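Local coordinates for flagellar basal body rod modification protein (Helicobacter pylori 26695, PDB 4ZZF) that is probably required for assembly of the bacterial flagellar hook, possibly acting as a scaffold, the truncated chain including its Ig-like domain, at residues 37-41 and 94-98; 8-14 and 107-113; 16-22 and 82-88; 25-31 and 67-73; 41-45 and 56-60. All coordinates share one frame. Residues are numbered along the deposited sequence.

Interaction 1 of 5, residues 37-41 and 94-98; sequences ASKGV and YNLDS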
# COMPACT_ATOMS: atom_id res chain seq x y z
N ALA A 37 27.58 19.46 -1.61
CA ALA A 37 28.95 19.41 -2.12
C ALA A 37 30.01 19.88 -1.11
O ALA A 37 31.21 19.87 -1.41
CB ALA A 37 29.06 20.24 -3.40
N SER A 38 29.58 20.30 0.09
CA SER A 38 30.54 20.63 1.14
C SER A 38 30.90 19.38 1.96
O SER A 38 31.80 19.40 2.80
CB SER A 38 29.98 21.72 2.06
OG SER A 38 28.94 21.18 2.83
N LYS A 39 30.17 18.29 1.71
CA LYS A 39 30.34 17.06 2.47
C LYS A 39 31.20 16.08 1.67
O LYS A 39 30.69 15.28 0.89
CB LYS A 39 28.96 16.45 2.81
CG LYS A 39 28.19 17.25 3.86
CD LYS A 39 26.73 16.79 4.04
CE LYS A 39 26.61 15.44 4.73
NZ LYS A 39 27.24 15.43 6.08
N GLY A 40 32.51 16.16 1.87
CA GLY A 40 33.47 15.42 1.08
C GLY A 40 33.50 15.90 -0.36
O GLY A 40 33.10 17.03 -0.64
N VAL A 41 33.95 15.03 -1.26
CA VAL A 41 33.98 15.34 -2.69
C VAL A 41 33.09 14.36 -3.47
O VAL A 41 33.50 13.24 -3.75
CB VAL A 41 35.43 15.30 -3.22
CG1 VAL A 41 35.48 15.66 -4.72
CG2 VAL A 41 36.33 16.24 -2.39
N TYR A 94 28.40 10.40 -2.53
CA TYR A 94 28.06 11.78 -2.20
C TYR A 94 27.71 11.90 -0.72
O TYR A 94 27.39 10.89 -0.07
CB TYR A 94 26.91 12.27 -3.08
CG TYR A 94 25.60 11.59 -2.77
CD1 TYR A 94 25.40 10.25 -3.06
CD2 TYR A 94 24.56 12.29 -2.17
CE1 TYR A 94 24.20 9.62 -2.76
CE2 TYR A 94 23.35 11.67 -1.87
CZ TYR A 94 23.18 10.34 -2.16
OH TYR A 94 21.99 9.71 -1.85
N ASN A 95 27.81 13.12 -0.20
CA ASN A 95 27.46 13.44 1.19
C ASN A 95 28.25 12.64 2.21
O ASN A 95 27.69 11.81 2.90
CB ASN A 95 25.96 13.24 1.41
CG ASN A 95 25.13 14.25 0.65
OD1 ASN A 95 25.68 15.01 -0.15
ND2 ASN A 95 23.83 14.27 0.88
N LEU A 96 29.54 12.90 2.28
CA LEU A 96 30.42 12.26 3.25
C LEU A 96 29.92 12.54 4.66
O LEU A 96 29.62 13.69 5.00
CB LEU A 96 31.85 12.76 3.09
CG LEU A 96 32.86 12.45 4.18
CD1 LEU A 96 33.18 10.97 4.18
CD2 LEU A 96 34.14 13.27 3.99
N ASP A 97 29.80 11.50 5.48
CA ASP A 97 29.32 11.69 6.84
C ASP A 97 30.49 11.90 7.81
O ASP A 97 31.48 11.19 7.76
CB ASP A 97 28.47 10.50 7.28
CG ASP A 97 27.94 10.65 8.70
OD1 ASP A 97 26.92 11.34 8.89
OD2 ASP A 97 28.55 10.10 9.62
N SER A 98 30.35 12.89 8.70
CA SER A 98 31.42 13.24 9.65
C SER A 98 31.81 12.09 10.58
O SER A 98 33.00 11.84 10.82
CB SER A 98 31.00 14.44 10.49
OG SER A 98 31.89 14.61 11.59
O HOH W 1 28.96 15.35 -1.18
O HOH W 2 25.94 12.90 6.80

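Interaction 2 of 5, residues 8-14 and 107-113; sequences KIAETDV and RIGRGEV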
# COMPACT_ATOMS: atom_id res chain seq x y z
N LYS A 8 8.03 2.69 -3.70
CA LYS A 8 9.11 2.02 -2.98
C LYS A 8 10.42 2.35 -3.66
O LYS A 8 10.43 2.77 -4.82
CB LYS A 8 8.92 0.50 -2.92
CG LYS A 8 7.58 0.00 -2.31
CD LYS A 8 7.45 0.38 -0.85
CE LYS A 8 6.27 -0.32 -0.18
NZ LYS A 8 4.97 -0.05 -0.87
N ILE A 9 11.52 2.16 -2.95
CA ILE A 9 12.82 2.13 -3.59
C ILE A 9 13.04 0.70 -4.02
O ILE A 9 12.80 -0.23 -3.25
CB ILE A 9 13.97 2.59 -2.67
CG1 ILE A 9 13.66 3.95 -2.05
CG2 ILE A 9 15.32 2.60 -3.43
CD1 ILE A 9 13.86 5.10 -3.00
N ALA A 10 13.46 0.53 -5.27
CA ALA A 10 13.79 -0.79 -5.80
C ALA A 10 15.29 -0.86 -6.07
O ALA A 10 15.88 0.10 -6.57
CB ALA A 10 13.01 -1.08 -7.07
N GLU A 11 15.90 -1.98 -5.68
CA GLU A 11 17.24 -2.34 -6.11
C GLU A 11 17.06 -3.38 -7.24
O GLU A 11 16.36 -4.36 -7.04
CB GLU A 11 18.06 -2.93 -4.95
CG GLU A 11 18.20 -2.06 -3.71
CD GLU A 11 19.27 -0.99 -3.86
OE1 GLU A 11 20.15 -1.14 -4.74
OE2 GLU A 11 19.23 0.01 -3.12
N THR A 12 17.65 -3.17 -8.41
CA THR A 12 17.55 -4.18 -9.46
C THR A 12 18.91 -4.79 -9.80
O THR A 12 19.94 -4.26 -9.39
CB THR A 12 16.94 -3.62 -10.76
OG1 THR A 12 17.94 -2.90 -11.47
CG2 THR A 12 15.76 -2.74 -10.47
N ASP A 13 18.92 -5.89 -10.54
CA ASP A 13 20.19 -6.51 -10.93
C ASP A 13 20.80 -5.87 -12.19
O ASP A 13 21.75 -6.39 -12.75
CB ASP A 13 20.03 -8.03 -11.14
CG ASP A 13 19.00 -8.39 -12.21
OD1 ASP A 13 18.73 -7.57 -13.11
OD2 ASP A 13 18.46 -9.51 -12.17
N VAL A 14 20.24 -4.75 -12.63
CA VAL A 14 20.85 -3.97 -13.71
C VAL A 14 21.80 -2.94 -13.12
O VAL A 14 21.35 -1.96 -12.52
CB VAL A 14 19.78 -3.24 -14.55
CG1 VAL A 14 20.44 -2.30 -15.55
CG2 VAL A 14 18.87 -4.26 -15.23
N ARG A 107 23.78 4.15 -7.62
CA ARG A 107 24.25 3.43 -8.79
C ARG A 107 23.11 3.35 -9.76
O ARG A 107 21.94 3.53 -9.37
CB ARG A 107 24.72 2.01 -8.44
CG ARG A 107 23.61 1.17 -7.81
CD ARG A 107 23.86 -0.32 -7.94
NE ARG A 107 22.86 -1.14 -7.25
CZ ARG A 107 21.91 -1.85 -7.86
NH1 ARG A 107 21.81 -1.84 -9.18
NH2 ARG A 107 21.06 -2.57 -7.14
N ILE A 108 23.43 3.09 -11.02
CA ILE A 108 22.43 2.78 -12.02
C ILE A 108 21.59 1.57 -11.60
O ILE A 108 22.12 0.59 -11.08
CB ILE A 108 23.09 2.51 -13.38
CG1 ILE A 108 23.50 3.83 -14.03
CG2 ILE A 108 22.16 1.74 -14.32
CD1 ILE A 108 23.88 3.66 -15.48
N GLY A 109 20.28 1.62 -11.83
CA GLY A 109 19.45 0.44 -11.59
C GLY A 109 18.86 0.34 -10.19
O GLY A 109 18.50 -0.75 -9.74
N ARG A 110 18.77 1.47 -9.49
CA ARG A 110 18.05 1.53 -8.23
C ARG A 110 17.38 2.89 -8.12
O ARG A 110 17.82 3.86 -8.73
CB ARG A 110 18.99 1.30 -7.04
CG ARG A 110 20.05 2.40 -6.85
CD ARG A 110 20.78 2.26 -5.51
NE ARG A 110 19.89 2.46 -4.36
CZ ARG A 110 19.59 3.65 -3.85
NH1 ARG A 110 20.08 4.75 -4.40
NH2 ARG A 110 18.77 3.75 -2.82
N GLY A 111 16.32 2.97 -7.34
CA GLY A 111 15.67 4.24 -7.12
C GLY A 111 14.19 4.08 -6.90
O GLY A 111 13.65 2.96 -6.88
N GLU A 112 13.52 5.21 -6.73
CA GLU A 112 12.10 5.19 -6.49
C GLU A 112 11.36 4.63 -7.69
O GLU A 112 11.66 4.97 -8.84
CB GLU A 112 11.58 6.57 -6.16
CG GLU A 112 10.12 6.55 -5.73
CD GLU A 112 9.62 7.91 -5.26
OE1 GLU A 112 10.06 8.94 -5.82
OE2 GLU A 112 8.80 7.93 -4.32
N VAL A 113 10.39 3.76 -7.44
CA VAL A 113 9.52 3.30 -8.50
C VAL A 113 8.43 4.31 -8.74
O VAL A 113 7.56 4.51 -7.89
CB VAL A 113 8.90 1.95 -8.18
CG1 VAL A 113 8.00 1.51 -9.33
CG2 VAL A 113 10.01 0.93 -7.90
O HOH W 3 22.84 -0.51 -4.36

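Interaction 3 of 5, residues 16-22 and 82-88; sequences GANFDGN and KVPKGNY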
# COMPACT_ATOMS: atom_id res chain seq x y z
N GLY A 16 24.86 -1.90 -14.97
CA GLY A 16 25.70 -1.32 -16.00
C GLY A 16 24.93 -0.77 -17.18
O GLY A 16 23.77 -1.10 -17.36
N ALA A 17 25.57 0.08 -17.96
CA ALA A 17 24.99 0.58 -19.20
C ALA A 17 25.91 0.23 -20.37
O ALA A 17 27.11 0.03 -20.20
CB ALA A 17 24.78 2.08 -19.13
N ASN A 18 25.35 0.16 -21.57
CA ASN A 18 26.15 -0.20 -22.74
C ASN A 18 26.73 1.00 -23.48
O ASN A 18 26.00 1.91 -23.86
CB ASN A 18 25.34 -1.03 -23.71
CG ASN A 18 26.12 -1.38 -24.96
OD1 ASN A 18 25.96 -0.74 -26.01
ND2 ASN A 18 27.00 -2.37 -24.85
N PHE A 19 28.04 0.98 -23.67
CA PHE A 19 28.69 1.96 -24.54
C PHE A 19 29.03 1.31 -25.87
O PHE A 19 29.72 0.28 -25.89
CB PHE A 19 29.95 2.52 -23.88
CG PHE A 19 30.72 3.47 -24.74
CD1 PHE A 19 30.10 4.60 -25.27
CD2 PHE A 19 32.06 3.27 -25.01
CE1 PHE A 19 30.81 5.49 -26.05
CE2 PHE A 19 32.77 4.15 -25.78
CZ PHE A 19 32.14 5.26 -26.31
N ASP A 20 28.56 1.88 -26.97
CA ASP A 20 28.71 1.24 -28.28
C ASP A 20 30.10 1.46 -28.89
O ASP A 20 30.49 0.73 -29.81
CB ASP A 20 27.63 1.71 -29.27
CG ASP A 20 27.69 3.21 -29.57
OD1 ASP A 20 28.79 3.80 -29.58
OD2 ASP A 20 26.61 3.80 -29.82
N GLY A 21 30.83 2.46 -28.40
CA GLY A 21 32.15 2.75 -28.93
C GLY A 21 32.31 4.15 -29.49
O GLY A 21 33.42 4.69 -29.54
N ASN A 22 31.21 4.76 -29.93
CA ASN A 22 31.29 6.12 -30.44
C ASN A 22 30.26 7.08 -29.84
O ASN A 22 30.59 8.20 -29.44
CB ASN A 22 31.17 6.12 -31.97
CG ASN A 22 31.36 7.51 -32.58
OD1 ASN A 22 32.39 8.15 -32.37
ND2 ASN A 22 30.35 7.98 -33.32
N LYS A 82 38.72 7.43 -26.28
CA LYS A 82 37.49 6.64 -26.29
C LYS A 82 37.77 5.17 -25.98
O LYS A 82 38.59 4.53 -26.64
CB LYS A 82 36.76 6.77 -27.63
CG LYS A 82 36.10 8.14 -27.80
CD LYS A 82 34.80 8.07 -28.58
CE LYS A 82 34.10 9.42 -28.60
NZ LYS A 82 32.78 9.39 -29.31
N VAL A 83 37.09 4.67 -24.96
CA VAL A 83 37.32 3.33 -24.41
C VAL A 83 36.64 2.22 -25.22
O VAL A 83 35.76 2.51 -26.03
CB VAL A 83 36.82 3.27 -22.97
CG1 VAL A 83 37.53 4.33 -22.12
CG2 VAL A 83 35.30 3.47 -22.95
N PRO A 84 37.07 0.96 -25.02
CA PRO A 84 36.43 -0.14 -25.77
C PRO A 84 34.92 -0.23 -25.53
O PRO A 84 34.44 0.09 -24.45
CB PRO A 84 37.15 -1.40 -25.24
CG PRO A 84 37.92 -0.96 -24.04
CD PRO A 84 38.22 0.49 -24.24
N LYS A 85 34.19 -0.65 -26.56
CA LYS A 85 32.75 -0.80 -26.44
C LYS A 85 32.46 -1.88 -25.41
O LYS A 85 33.29 -2.76 -25.18
CB LYS A 85 32.11 -1.14 -27.79
CG LYS A 85 32.40 -2.54 -28.32
CD LYS A 85 31.83 -2.75 -29.74
CE LYS A 85 30.43 -3.36 -29.72
NZ LYS A 85 29.91 -3.69 -31.10
N GLY A 86 31.29 -1.80 -24.80
CA GLY A 86 30.89 -2.82 -23.84
C GLY A 86 30.04 -2.28 -22.72
O GLY A 86 29.54 -1.15 -22.78
N ASN A 87 29.87 -3.10 -21.69
CA ASN A 87 29.12 -2.71 -20.51
C ASN A 87 29.98 -2.01 -19.47
O ASN A 87 30.99 -2.55 -19.02
CB ASN A 87 28.45 -3.92 -19.86
CG ASN A 87 26.96 -3.72 -19.67
OD1 ASN A 87 26.30 -3.14 -20.54
ND2 ASN A 87 26.46 -4.08 -18.49
N TYR A 88 29.55 -0.82 -19.08
CA TYR A 88 30.20 -0.08 -18.02
C TYR A 88 29.31 0.09 -16.79
O TYR A 88 28.16 0.54 -16.89
CB TYR A 88 30.65 1.27 -18.55
CG TYR A 88 31.83 1.11 -19.46
CD1 TYR A 88 31.67 0.75 -20.79
CD2 TYR A 88 33.12 1.28 -18.97
CE1 TYR A 88 32.76 0.58 -21.62
CE2 TYR A 88 34.22 1.12 -19.78
CZ TYR A 88 34.04 0.78 -21.11
OH TYR A 88 35.15 0.62 -21.90

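Interaction 4 of 5, residues 25-31 and 67-73; sequences LSFSLFF and GYINFEW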
# COMPACT_ATOMS: atom_id res chain seq x y z
N LEU A 25 26.63 8.39 -24.00
CA LEU A 25 25.75 7.57 -23.20
C LEU A 25 24.96 8.44 -22.23
O LEU A 25 25.53 9.07 -21.36
CB LEU A 25 26.54 6.52 -22.45
CG LEU A 25 25.66 5.65 -21.57
CD1 LEU A 25 24.72 4.81 -22.43
CD2 LEU A 25 26.53 4.80 -20.69
N SER A 26 23.65 8.48 -22.41
CA SER A 26 22.78 9.09 -21.42
C SER A 26 22.51 8.07 -20.35
O SER A 26 22.30 6.89 -20.66
CB SER A 26 21.47 9.58 -22.05
OG SER A 26 21.69 10.72 -22.85
N PHE A 27 22.52 8.50 -19.09
CA PHE A 27 22.16 7.61 -17.99
C PHE A 27 21.63 8.42 -16.80
O PHE A 27 21.84 9.63 -16.71
CB PHE A 27 23.36 6.75 -17.56
CG PHE A 27 24.45 7.52 -16.87
CD1 PHE A 27 25.46 8.12 -17.60
CD2 PHE A 27 24.45 7.67 -15.49
CE1 PHE A 27 26.45 8.84 -16.96
CE2 PHE A 27 25.44 8.39 -14.85
CZ PHE A 27 26.44 8.97 -15.58
N SER A 28 20.96 7.73 -15.90
CA SER A 28 20.30 8.37 -14.77
C SER A 28 20.72 7.72 -13.43
O SER A 28 20.93 6.50 -13.34
CB SER A 28 18.79 8.31 -14.99
OG SER A 28 18.08 8.26 -13.77
N LEU A 29 20.89 8.57 -12.41
CA LEU A 29 21.22 8.12 -11.07
C LEU A 29 20.22 8.68 -10.07
O LEU A 29 19.79 9.83 -10.18
CB LEU A 29 22.63 8.57 -10.67
CG LEU A 29 23.78 7.87 -11.38
CD1 LEU A 29 25.11 8.45 -10.91
CD2 LEU A 29 23.71 6.40 -11.10
N PHE A 30 19.85 7.87 -9.08
CA PHE A 30 18.89 8.32 -8.10
C PHE A 30 19.58 8.71 -6.80
O PHE A 30 20.29 7.89 -6.20
CB PHE A 30 17.84 7.24 -7.84
CG PHE A 30 16.80 7.62 -6.83
CD1 PHE A 30 15.67 8.31 -7.21
CD2 PHE A 30 16.96 7.29 -5.48
CE1 PHE A 30 14.70 8.65 -6.27
CE2 PHE A 30 16.01 7.64 -4.55
CZ PHE A 30 14.87 8.32 -4.95
N PHE A 31 19.38 9.96 -6.36
CA PHE A 31 19.94 10.43 -5.10
C PHE A 31 18.86 10.53 -4.02
O PHE A 31 17.93 11.33 -4.11
CB PHE A 31 20.67 11.77 -5.31
CG PHE A 31 21.87 11.64 -6.21
CD1 PHE A 31 21.72 11.69 -7.60
CD2 PHE A 31 23.13 11.40 -5.68
CE1 PHE A 31 22.81 11.54 -8.44
CE2 PHE A 31 24.23 11.25 -6.51
CZ PHE A 31 24.08 11.32 -7.91
N GLY A 67 16.79 13.09 -6.04
CA GLY A 67 15.95 12.30 -6.92
C GLY A 67 16.75 11.83 -8.12
O GLY A 67 17.96 11.65 -8.03
N TYR A 68 16.06 11.61 -9.24
CA TYR A 68 16.71 11.19 -10.48
C TYR A 68 17.36 12.37 -11.18
O TYR A 68 16.72 13.38 -11.44
CB TYR A 68 15.70 10.52 -11.42
CG TYR A 68 15.25 9.14 -10.98
CD1 TYR A 68 16.10 8.04 -11.11
CD2 TYR A 68 13.99 8.93 -10.46
CE1 TYR A 68 15.69 6.78 -10.72
CE2 TYR A 68 13.57 7.68 -10.07
CZ TYR A 68 14.42 6.61 -10.20
OH TYR A 68 13.99 5.38 -9.79
N ILE A 69 18.64 12.23 -11.50
CA ILE A 69 19.36 13.24 -12.26
C ILE A 69 19.93 12.59 -13.52
O ILE A 69 20.47 11.48 -13.46
CB ILE A 69 20.48 13.90 -11.43
CG1 ILE A 69 19.90 14.47 -10.13
CG2 ILE A 69 21.18 15.01 -12.21
CD1 ILE A 69 20.96 14.98 -9.16
N ASN A 70 19.81 13.25 -14.67
CA ASN A 70 20.33 12.69 -15.92
C ASN A 70 21.72 13.19 -16.24
O ASN A 70 22.03 14.36 -16.08
CB ASN A 70 19.40 13.00 -17.09
CG ASN A 70 17.99 12.56 -16.82
OD1 ASN A 70 17.73 11.37 -16.62
ND2 ASN A 70 17.06 13.50 -16.81
N PHE A 71 22.57 12.27 -16.67
CA PHE A 71 23.95 12.59 -16.98
C PHE A 71 24.30 12.10 -18.37
O PHE A 71 23.55 11.32 -18.96
CB PHE A 71 24.89 11.96 -15.95
CG PHE A 71 24.62 12.38 -14.53
CD1 PHE A 71 25.23 13.50 -14.00
CD2 PHE A 71 23.79 11.62 -13.72
CE1 PHE A 71 25.00 13.87 -12.68
CE2 PHE A 71 23.55 11.98 -12.41
CZ PHE A 71 24.15 13.11 -11.89
N GLU A 72 25.43 12.57 -18.89
CA GLU A 72 25.95 12.05 -20.14
C GLU A 72 27.42 11.73 -19.96
O GLU A 72 28.12 12.39 -19.20
CB GLU A 72 25.74 13.05 -21.29
CG GLU A 72 24.28 13.17 -21.73
CD GLU A 72 24.05 14.20 -22.84
OE1 GLU A 72 24.91 15.09 -23.04
OE2 GLU A 72 22.99 14.12 -23.50
N TRP A 73 27.86 10.70 -20.66
CA TRP A 73 29.26 10.33 -20.69
C TRP A 73 29.69 10.19 -22.15
O TRP A 73 29.02 9.49 -22.92
CB TRP A 73 29.47 9.03 -19.95
CG TRP A 73 30.85 8.47 -20.05
CD1 TRP A 73 32.02 9.16 -19.98
CD2 TRP A 73 31.19 7.10 -20.24
NE1 TRP A 73 33.08 8.30 -20.11
CE2 TRP A 73 32.60 7.03 -20.27
CE3 TRP A 73 30.46 5.93 -20.39
CZ2 TRP A 73 33.28 5.83 -20.44
CZ3 TRP A 73 31.14 4.74 -20.55
CH2 TRP A 73 32.53 4.70 -20.58
O HOH W 4 15.98 9.76 -14.99

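Interaction 5 of 5, residues 41-45 and 56-60; sequences VPAIQ and TIPLK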
# COMPACT_ATOMS: atom_id res chain seq x y z
N VAL A 41 33.95 15.03 -1.26
CA VAL A 41 33.98 15.34 -2.69
C VAL A 41 33.09 14.36 -3.47
O VAL A 41 33.50 13.24 -3.75
CB VAL A 41 35.43 15.30 -3.22
CG1 VAL A 41 35.48 15.66 -4.72
CG2 VAL A 41 36.33 16.24 -2.39
N PRO A 42 31.85 14.77 -3.81
CA PRO A 42 30.92 13.84 -4.46
C PRO A 42 31.27 13.62 -5.93
O PRO A 42 31.64 14.55 -6.63
CB PRO A 42 29.57 14.54 -4.34
CG PRO A 42 29.93 16.00 -4.40
CD PRO A 42 31.25 16.10 -3.65
N ALA A 43 31.13 12.39 -6.39
CA ALA A 43 31.50 12.09 -7.75
C ALA A 43 30.84 10.81 -8.24
O ALA A 43 30.50 9.93 -7.45
CB ALA A 43 33.02 11.98 -7.86
N ILE A 44 30.68 10.72 -9.56
CA ILE A 44 30.33 9.47 -10.25
C ILE A 44 31.57 8.69 -10.67
O ILE A 44 32.53 9.27 -11.19
CB ILE A 44 29.52 9.78 -11.53
CG1 ILE A 44 28.21 10.48 -11.18
CG2 ILE A 44 29.29 8.51 -12.34
CD1 ILE A 44 27.52 11.11 -12.39
N GLN A 45 31.57 7.38 -10.45
CA GLN A 45 32.64 6.54 -10.99
C GLN A 45 32.09 5.62 -12.09
O GLN A 45 31.04 4.99 -11.92
CB GLN A 45 33.30 5.69 -9.89
CG GLN A 45 33.91 6.47 -8.73
CD GLN A 45 32.85 7.01 -7.74
OE1 GLN A 45 31.91 6.29 -7.36
NE2 GLN A 45 33.01 8.27 -7.34
N THR A 56 35.88 9.39 -14.03
CA THR A 56 35.30 10.00 -12.85
C THR A 56 34.66 11.30 -13.28
O THR A 56 35.28 12.10 -13.99
CB THR A 56 36.34 10.26 -11.74
OG1 THR A 56 36.88 9.02 -11.30
CG2 THR A 56 35.69 10.93 -10.55
N ILE A 57 33.41 11.49 -12.88
CA ILE A 57 32.69 12.71 -13.14
C ILE A 57 32.32 13.37 -11.82
O ILE A 57 31.58 12.79 -11.02
CB ILE A 57 31.42 12.44 -13.95
CG1 ILE A 57 31.75 11.65 -15.21
CG2 ILE A 57 30.69 13.73 -14.28
CD1 ILE A 57 30.53 11.33 -16.03
N PRO A 58 32.85 14.59 -11.57
CA PRO A 58 32.57 15.32 -10.32
C PRO A 58 31.10 15.73 -10.18
O PRO A 58 30.50 16.21 -11.13
CB PRO A 58 33.48 16.56 -10.42
CG PRO A 58 33.73 16.73 -11.88
CD PRO A 58 33.77 15.33 -12.45
N LEU A 59 30.55 15.57 -8.98
CA LEU A 59 29.15 15.92 -8.73
C LEU A 59 28.97 17.29 -8.07
O LEU A 59 27.84 17.75 -7.88
CB LEU A 59 28.49 14.84 -7.87
CG LEU A 59 28.08 13.58 -8.63
CD1 LEU A 59 27.46 12.58 -7.69
CD2 LEU A 59 27.10 13.93 -9.74
N LYS A 60 30.10 17.91 -7.73
CA LYS A 60 30.17 19.28 -7.21
C LYS A 60 29.06 20.22 -7.72
O LYS A 60 28.36 20.87 -6.94
CB LYS A 60 31.54 19.87 -7.58
CG LYS A 60 31.93 21.17 -6.96
CD LYS A 60 33.42 21.41 -7.20
CE LYS A 60 33.76 22.90 -7.19
NZ LYS A 60 35.21 23.15 -7.48

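Interaction 1 of 5, residues 37-41 and 94-98
Two surface loops of the FlgD Ig-like domain meet here: 37-41, which lies between strands 25-31 and 43-47, and the segment 94-98, at the end of strand 86-94; their closest CA atoms are those of K39 and N95, 4.8 Å apart. Direct hydrogen bonds hold the pair at two points, both using K39. Its carbonyl O accepts from L96 N at 3.0 Å with a nearly straight angle of 161°, and its side chain runs along the other loop so that NZ donates to L96 O at 3.1 Å. One residue of 37-41 thus takes up both backbone polar groups of L96. Water extends each link: water 1 bridges K39 O and N95 N, 2.7 Å from each, and accepts from N95 N, while water 2 accepts from K39 NZ at 2.9 Å and donates to D97 OD1 at 2.8 Å. Van der Waals contact is modest. K39 CE lies 4.0 Å from N95 CB, and G40 N sits 3.7 Å from L96 CB, where a beta carbon on G40 would clash; its positive phi also suits glycine. The N95 amide turns to the chain beside 37-41, bonding to D36 N and K34 O, and D97 OD2 bonds to S100 N. With 255 Å² buried in total and polar links predominating, the loops are joined by backbone groups, one lysine and solvent rather than by a hydrophobic seal.

Interaction 2 of 5, residues 8-14 and 107-113
An antiparallel beta ladder pairs strand 9-12 with the chain leaving strand 104-107, where the polypeptide turns a corner at G111. A10 and G111 form the hydrogen-bonded pair: A10 N donates to G111 O (2.9 Å) and G111 N to A10 O (3.0 Å). V113 N reaches K8 O at 2.8 Å. At the other end, G109 O accepts from both T12 N (2.9 Å) and T12 OG1 (2.8 Å); OG1 in turn accepts from V14 N at 3.2 Å, an ST turn. Two arginines neutralise E11: R110 NE meets OE2 at 2.8 Å and R107 NH2 meets OE1 at 2.9 Å, the latter a salt bridge with weak hydrogen-bond geometry. Y141 OH also bonds to E11 OE2, and R110 has a second acidic partner in D32. T12 O accepts hydrogen bonds from R107 NH1 (3.1 Å) and NH2 (3.0 Å). The ladder thereby ties the Ig-like domain to the strand 9-12/137-141 sheet. Water 3 completes the network, accepting from R107 NE at 3.0 Å and donating to E11 OE1 at 2.8 Å.

Interaction 3 of 5, residues 16-22 and 82-88
F19 turns the edge of its ring to the bend at 83-85: F19 CD2 is 3.8 Å from V83 CG2, and the ring edge faces V83 O, with F19 CE2 3.4 Å from that oxygen. F19 CB also packs on the Y88 ring, 4.0 Å from Y88 CD1, and W73 meets both aromatic residues from strand 67-73. Y88 OH donates to P84 O at 2.7 Å, which holds the tyrosine against the bend. Beneath these side chains the backbones pair in antiparallel fashion. A17 and Y88 exchange two hydrogen bonds, A17 N to Y88 O and Y88 N to A17 O, each 2.8 Å; F19 and G86 do the same, F19 N to G86 O and G86 N to F19 O, again 2.8 Å. N18 and N87 form the non-hydrogen-bonded pair between them, their CA atoms 4.5 Å apart. G86 has backbone angles (147/-167) that suit glycine, and G16 CA lies 3.2 Å from Y88 O. Beyond the strand, D20 OD1 accepts from N22 N at 2.6 Å, an Asx turn that sends the chain toward K82. K82 NZ makes a very short 2.5 Å bond to N22 O. A weak bond of 3.3 Å runs from K82 NZ to N22 OD1. Short strand 16-19 running antiparallel to the start of strand 86-94, with aromatics turned inward, is an edge pairing of the kind found in Ig-like beta sandwiches.

Interaction 4 of 5, residues 25-31 and 67-73
G67 opens strand 67-73 with two backbone hydrogen bonds to F31: G67 N to F31 O and F31 N to G67 O, both 2.8 Å. Its positive phi suits glycine. Y68 lies on the face it shares with F30, whose edge points at its ring face in a T-shaped stack (centroids 4.8 Å apart, planes at 63°); Y68 OH bonds to E112 O. I69 pairs with L29, I69 N to L29 O at 3.0 Å and L29 N to I69 O at 3.1 Å, while I69 CD1 packs 3.7 Å from F31 CD1. N70 is linked to S28 through water 4, which lies 2.9 Å from both N70 OD1 and S28 OG. F71 N reaches F27 O at 2.7 Å, and F71 CB sits over the F27 ring in a CH-pi contact, 3.8 Å from its centroid. E72 faces solvent and forms a salt bridge with K24. W73 ends the ladder, W73 N to L25 O at 2.9 Å and L25 N to W73 O at 2.8 Å. L25 CD2 lies at the indole edge. F27, L29, F71 and W73 face strand 43-47, giving the two-layered antiparallel packing of an Ig-like beta sandwich.

Interaction 5 of 5, residues 41-45 and 56-60
L59 is one bump: its side chain points at 41-45 and fits between P42 and I44, with L59 CB 3.7 Å from P42 CB and L59 CD2 3.9 Å from I44 CD1. P42 in turn lies over the turn after strand 53-58, P42 CG reaching within 3.8 Å of K60 N. I44 and I57 stand side by side on one face, CB to CB 4.1 Å; beyond them I44 pushes on between F27, L29 and F71 of the facing sheet. The backbones form a beta hairpin, strands 43-47 and 53-58 of the Ig-like domain; the axes of 43-45 and 56-58 approach to 4.5 Å at 165°. I44 N donates to I57 O at 2.7 Å and I57 N to I44 O at 2.9 Å; past P58, which has no amide hydrogen to give, L59 N reaches P42 O at 2.8 Å. On the other face the small A43 leaves room for its neighbours, A43 CB lying 3.9 Å from T56 CG2 and 4.2 Å from P58 CA.

How the interactions relate
Interactions 1, 3, 4 and 5 all belong to the Ig-like domain, whereas interaction 2 joins strand 9-12, near the N-terminus, to the segment 107-113 that follows strand 104-107, and encloses the other four in sequence. Interaction 4 supplies one layer, strands 25-31 and 67-73; strands 43-47 and 86-94, neighbours in the other layer, take part in interactions 5 and 3. Interactions 4 and 5, centres 12 Å apart, meet where L59 and I44 touch F31, F71 and L29. Interactions 1 and 5 share V41, with centres 11 Å apart, while interactions 1 and 3 lie 29 Å apart between centres, at far ends of the domain. Interaction 2 touches interaction 4 through Y68 and L29, coupling the sandwich to the neighbouring sheet.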